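PDB 2GFI: phytase from Debaryomyces castellii, which removes phosphate groups from phytic acid (inositol hexakisphosphate) as a 3-phytase of the histidine acid phosphatase family. Local coordinates for residues Glu72-Ser76 with Tyr110-Asp114; Arg69-Arg73 with Tyr131-Asp136. All blocks are in the same frame, centred on the assembly; numbering follows the deposited sequence.

Contact 1: residues Glu72-Ser76 with Tyr110-Asp114; sequences ERYPS and YFVPD
In this histidine acid phosphatase, the tail of the RHGxRxP signature, running from strand 59-69 into helix 77-91, packs on the later loop 110-114. Neither segment is helix or strand, and 72-76 is extended throughout. No hydrogen bond joins the two; the contact is apolar, buries 183 Å², and has its closest CA pair, Tyr74 and Val112, at 7.6 Å. Glu72 and Arg73 stay clear of the loop, but Arg73 reaches forward along its own extended segment, Arg73 NH1 donating to Tyr74 O at 3.0 Å. Tyr74, with chi1 near -85°, brings the CD1-CE1 side of its ring up to the loop. Tyr74 CD1 comes to 4.0 Å from Val112 CG1, Tyr74 CE1 to 4.3 Å from Pro113 CD, and Phe111 O lies at the ring edge, 4.3 Å from Tyr74 CE1. The hydroxyl OH bonds to Asn126 O. The CA-CB bond of Pro75 points toward the loop, and its ring meets Phe111 (chi1 p) and Val112: Pro75 CG sits 3.7 Å from Phe111 CE1, while Pro75 CD lies 3.9 Å from Val112 CG2. Tyr83 of helix 77-91 and Tyr261 of helix 249-266 touch both Pro75 and Phe111. Ser76, out of reach of the loop, is the N-cap of helix 77-91, its OG making a weak hydrogen bond to Ser79 N.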
loop_
_atom_site.group_PDB
_atom_site.type_symbol
_atom_site.label_atom_id
_atom_site.label_comp_id
_atom_site.label_asym_id
_atom_site.label_seq_id
_atom_site.Cartn_x
_atom_site.Cartn_y
_atom_site.Cartn_z
ATOM N N GLU A 72 -6.142 22.382 5.847
ATOM C CA GLU A 72 -5.973 22.063 7.245
ATOM C C GLU A 72 -5.511 23.293 8.025
ATOM O O GLU A 72 -4.714 24.087 7.542
ATOM C CB GLU A 72 -4.973 20.918 7.429
ATOM C CG GLU A 72 -5.443 19.555 6.906
ATOM C CD GLU A 72 -5.177 19.304 5.413
ATOM O OE1 GLU A 72 -5.083 20.248 4.604
ATOM O OE2 GLU A 72 -5.068 18.131 5.022
ATOM N N ARG A 73 -6.010 23.424 9.236
ATOM C CA ARG A 73 -5.732 24.567 10.056
ATOM C C ARG A 73 -5.526 24.158 11.498
ATOM O O ARG A 73 -5.784 23.005 11.902
ATOM C CB ARG A 73 -6.874 25.586 9.935
ATOM C CG ARG A 73 -8.284 24.991 10.100
ATOM C CD ARG A 73 -9.211 26.034 10.606
ATOM N NE ARG A 73 -10.589 25.634 10.777
ATOM C CZ ARG A 73 -11.078 25.213 11.935
ATOM N NH1 ARG A 73 -10.296 25.100 12.986
ATOM N NH2 ARG A 73 -12.341 24.893 12.043
ATOM N N TYR A 74 -4.995 25.113 12.259
ATOM C CA TYR A 74 -5.041 25.111 13.692
ATOM C C TYR A 74 -6.494 25.233 14.116
ATOM O O TYR A 74 -7.362 25.605 13.310
ATOM C CB TYR A 74 -4.266 26.309 14.236
ATOM C CG TYR A 74 -2.790 26.046 14.367
ATOM C CD1 TYR A 74 -2.251 25.602 15.576
ATOM C CD2 TYR A 74 -1.929 26.233 13.276
ATOM C CE1 TYR A 74 -0.865 25.360 15.700
ATOM C CE2 TYR A 74 -0.569 25.979 13.383
ATOM C CZ TYR A 74 -0.047 25.546 14.587
ATOM O OH TYR A 74 1.299 25.290 14.670
ATOM N N PRO A 75 -6.767 24.930 15.383
ATOM C CA PRO A 75 -8.115 25.084 15.899
ATOM C C PRO A 75 -8.556 26.537 15.773
ATOM O O PRO A 75 -7.728 27.450 15.732
ATOM C CB PRO A 75 -7.990 24.664 17.362
ATOM C CG PRO A 75 -6.726 23.850 17.431
ATOM C CD PRO A 75 -5.828 24.395 16.380
ATOM N N SER A 76 -9.862 26.736 15.671
ATOM C CA SER A 76 -10.412 28.062 15.750
ATOM C C SER A 76 -10.175 28.543 17.169
ATOM O O SER A 76 -9.688 27.791 18.053
ATOM C CB SER A 76 -11.901 28.020 15.470
ATOM O OG SER A 76 -12.511 27.261 16.492
ATOM N N TYR A 110 0.804 21.113 25.252
ATOM C CA TYR A 110 -0.376 21.473 24.507
ATOM C C TYR A 110 0.078 21.794 23.071
ATOM O O TYR A 110 1.129 22.422 22.891
ATOM C CB TYR A 110 -1.056 22.663 25.141
ATOM C CG TYR A 110 -2.258 23.069 24.353
ATOM C CD1 TYR A 110 -3.262 22.156 24.089
ATOM C CD2 TYR A 110 -2.395 24.370 23.858
ATOM C CE1 TYR A 110 -4.376 22.522 23.328
ATOM C CE2 TYR A 110 -3.533 24.746 23.109
ATOM C CZ TYR A 110 -4.499 23.812 22.845
ATOM O OH TYR A 110 -5.610 24.130 22.099
ATOM N N PHE A 111 -0.687 21.352 22.062
ATOM C CA PHE A 111 -0.174 21.372 20.688
ATOM C C PHE A 111 -0.193 22.738 19.981
ATOM O O PHE A 111 0.440 22.930 18.950
ATOM C CB PHE A 111 -0.861 20.322 19.851
ATOM C CG PHE A 111 -2.315 20.583 19.593
ATOM C CD1 PHE A 111 -2.718 21.254 18.449
ATOM C CD2 PHE A 111 -3.276 20.099 20.445
ATOM C CE1 PHE A 111 -4.062 21.444 18.174
ATOM C CE2 PHE A 111 -4.617 20.306 20.208
ATOM C CZ PHE A 111 -5.018 20.975 19.074
ATOM N N VAL A 112 -0.950 23.675 20.520
ATOM C CA VAL A 112 -0.905 25.024 20.035
ATOM C C VAL A 112 0.057 25.794 20.945
ATOM O O VAL A 112 -0.323 26.209 22.048
ATOM C CB VAL A 112 -2.290 25.676 20.001
ATOM C CG1 VAL A 112 -2.213 26.988 19.276
ATOM C CG2 VAL A 112 -3.293 24.747 19.303
ATOM N N PRO A 113 1.288 26.002 20.463
ATOM C CA PRO A 113 2.325 26.631 21.286
ATOM C C PRO A 113 1.958 28.099 21.500
ATOM O O PRO A 113 2.004 28.629 22.632
ATOM C CB PRO A 113 3.598 26.501 20.425
ATOM C CG PRO A 113 3.108 26.371 18.966
ATOM C CD PRO A 113 1.739 25.739 19.075
ATOM N N ASP A 114 1.534 28.732 20.418
ATOM C CA ASP A 114 1.272 30.158 20.405
ATOM C C ASP A 114 -0.151 30.354 19.917
ATOM O O ASP A 114 -0.531 29.802 18.882
ATOM C CB ASP A 114 2.258 30.784 19.426
ATOM C CG ASP A 114 2.347 32.283 19.563
ATOM O OD1 ASP A 114 1.449 32.903 20.232
ATOM O OD2 ASP A 114 3.297 32.909 19.009
#

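Contact 2: residues Arg69-Arg73 with Tyr131-Asp136; sequences RHGER and YAGTTD
Helix 133-148 begins directly against the catalytic RHGxRxP loop of the histidine acid phosphatases, which carries His70, the predicted nucleophile. The closest CA atoms, Glu72 and Gly133, are 3.8 Å apart, and 224 Å² is buried. Tyr131 turns its ring away, and its carbonyl O lies 3.2 Å from Glu72 CD, a close approach and not a hydrogen bond. Ala132 takes the N-cap position, its CB away from the loop, and its O accepts Asp136 N at 3.1 Å, starting the helix. At Gly133 the backbones touch: its CA is 3.7 Å from Gly71 C and makes a CA-H...O contact of 3.1 Å to Glu72 O. A CB here would clash with Glu72 O, and one on Gly71 with Gly133 O. One turn on, Asp136 (chi1 t) points at the loop, with OD2 2.6 Å from Glu72 OE1; OD1 forms a salt bridge with Arg374, and Glu72 OE2 accepts Tyr43 N. On the far side of the loop, His70 ND1 donates to Gly71 O at 2.7 Å, orienting the imidazole. The loop, leaving strand 59-69, also meets helix 166-180, where Thr171 OG1 is hydrogen-bonded to Gly71 N, while Leu263 of helix 249-266 packs on Tyr131.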
loop_
_atom_site.group_PDB
_atom_site.type_symbol
_atom_site.label_atom_id
_atom_site.label_comp_id
_atom_site.label_asym_id
_atom_site.label_seq_id
_atom_site.Cartn_x
_atom_site.Cartn_y
_atom_site.Cartn_z
ATOM N N ARG A 69 -12.571 24.599 0.149
ATOM C CA ARG A 69 -12.465 24.989 1.546
ATOM C C ARG A 69 -11.019 25.455 1.753
ATOM O O ARG A 69 -10.141 25.179 0.913
ATOM C CB ARG A 69 -12.744 23.775 2.422
ATOM C CG ARG A 69 -12.888 24.076 3.855
ATOM C CD ARG A 69 -12.977 22.855 4.715
ATOM N NE ARG A 69 -13.058 23.222 6.117
ATOM C CZ ARG A 69 -13.182 22.356 7.103
ATOM N NH1 ARG A 69 -13.236 21.060 6.850
ATOM N NH2 ARG A 69 -13.254 22.781 8.350
ATOM N N HIS A 70 -10.761 26.179 2.840
ATOM C CA HIS A 70 -9.380 26.417 3.249
ATOM C C HIS A 70 -8.746 25.045 3.511
ATOM O O HIS A 70 -9.482 24.053 3.735
ATOM C CB HIS A 70 -9.329 27.257 4.520
ATOM C CG HIS A 70 -10.141 26.692 5.651
ATOM N ND1 HIS A 70 -9.715 25.631 6.429
ATOM C CD2 HIS A 70 -11.357 27.047 6.129
ATOM C CE1 HIS A 70 -10.644 25.342 7.320
ATOM N NE2 HIS A 70 -11.640 26.209 7.182
ATOM N N GLY A 71 -7.409 24.962 3.506
ATOM C CA GLY A 71 -6.757 23.701 3.896
ATOM C C GLY A 71 -6.784 23.469 5.411
ATOM O O GLY A 71 -7.354 24.275 6.159
ATOM N N GLU A 72 -6.142 22.382 5.847
ATOM C CA GLU A 72 -5.973 22.063 7.245
ATOM C C GLU A 72 -5.511 23.293 8.025
ATOM O O GLU A 72 -4.714 24.087 7.542
ATOM C CB GLU A 72 -4.973 20.918 7.429
ATOM C CG GLU A 72 -5.443 19.555 6.906
ATOM C CD GLU A 72 -5.177 19.304 5.413
ATOM O OE1 GLU A 72 -5.083 20.248 4.604
ATOM O OE2 GLU A 72 -5.068 18.131 5.022
ATOM N N ARG A 73 -6.010 23.424 9.236
ATOM C CA ARG A 73 -5.732 24.567 10.056
ATOM C C ARG A 73 -5.526 24.158 11.498
ATOM O O ARG A 73 -5.784 23.005 11.902
ATOM C CB ARG A 73 -6.874 25.586 9.935
ATOM C CG ARG A 73 -8.284 24.991 10.100
ATOM C CD ARG A 73 -9.211 26.034 10.606
ATOM N NE ARG A 73 -10.589 25.634 10.777
ATOM C CZ ARG A 73 -11.078 25.213 11.935
ATOM N NH1 ARG A 73 -10.296 25.100 12.986
ATOM N NH2 ARG A 73 -12.341 24.893 12.043
ATOM N N TYR A 131 0.592 17.177 7.023
ATOM C CA TYR A 131 -0.805 17.467 6.725
ATOM C C TYR A 131 -1.105 18.979 6.662
ATOM O O TYR A 131 -2.254 19.395 6.678
ATOM C CB TYR A 131 -1.694 16.787 7.754
ATOM C CG TYR A 131 -1.515 15.282 7.730
ATOM C CD1 TYR A 131 -1.847 14.535 6.583
ATOM C CD2 TYR A 131 -1.038 14.608 8.856
ATOM C CE1 TYR A 131 -1.697 13.188 6.565
ATOM C CE2 TYR A 131 -0.870 13.285 8.846
ATOM C CZ TYR A 131 -1.196 12.550 7.706
ATOM O OH TYR A 131 -0.983 11.176 7.724
ATOM N N ALA A 132 -0.067 19.787 6.564
ATOM C CA ALA A 132 -0.230 21.227 6.546
ATOM C C ALA A 132 -1.215 21.657 5.477
ATOM O O ALA A 132 -1.273 21.090 4.386
ATOM C CB ALA A 132 1.123 21.914 6.382
ATOM N N GLY A 133 -2.042 22.626 5.846
ATOM C CA GLY A 133 -3.129 23.108 5.009
ATOM C C GLY A 133 -2.584 23.783 3.777
ATOM O O GLY A 133 -3.185 23.693 2.702
ATOM N N THR A 134 -1.438 24.447 3.910
ATOM C CA THR A 134 -0.945 25.227 2.797
ATOM C C THR A 134 -0.331 24.282 1.770
ATOM O O THR A 134 -0.440 24.515 0.577
ATOM C CB THR A 134 0.078 26.253 3.229
ATOM O OG1 THR A 134 1.155 25.574 3.886
ATOM C CG2 THR A 134 -0.494 27.218 4.256
ATOM N N THR A 135 0.338 23.245 2.261
ATOM C CA THR A 135 0.918 22.183 1.443
ATOM C C THR A 135 -0.169 21.502 0.632
ATOM O O THR A 135 -0.041 21.325 -0.586
ATOM C CB THR A 135 1.649 21.204 2.349
ATOM O OG1 THR A 135 2.737 21.887 2.980
ATOM C CG2 THR A 135 2.303 20.105 1.568
ATOM N N ASP A 136 -1.254 21.169 1.309
ATOM C CA ASP A 136 -2.424 20.584 0.698
ATOM C C ASP A 136 -2.951 21.477 -0.425
ATOM O O ASP A 136 -3.240 20.977 -1.507
ATOM C CB ASP A 136 -3.446 20.426 1.813
ATOM C CG ASP A 136 -4.803 19.965 1.335
ATOM O OD1 ASP A 136 -4.987 19.736 0.140
ATOM O OD2 ASP A 136 -5.769 19.806 2.104
#

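Overall arrangement
Both contacts start from one continuous piece of chain, 69-76, and share Glu72 and Arg73; their centres are 13 Å apart. Contact 2 holds the half that carries His70, the predicted nucleophile, while contact 1 holds the half leading into helix 77-91. Gly71 lies about 10 Å from the side chain of Asp333, the predicted proton donor, which Arg69 salt-bridges; Tyr74 in contact 1 is about 9 Å from His70, side chain to side chain. Thr122 pairs with Glu72 through the backbone and takes a hydrogen bond from Gly133 N on OG1. Contact 2 is close backbone packing plus the Glu72-Asp136 carboxylate pair, contact 1 apolar side chains.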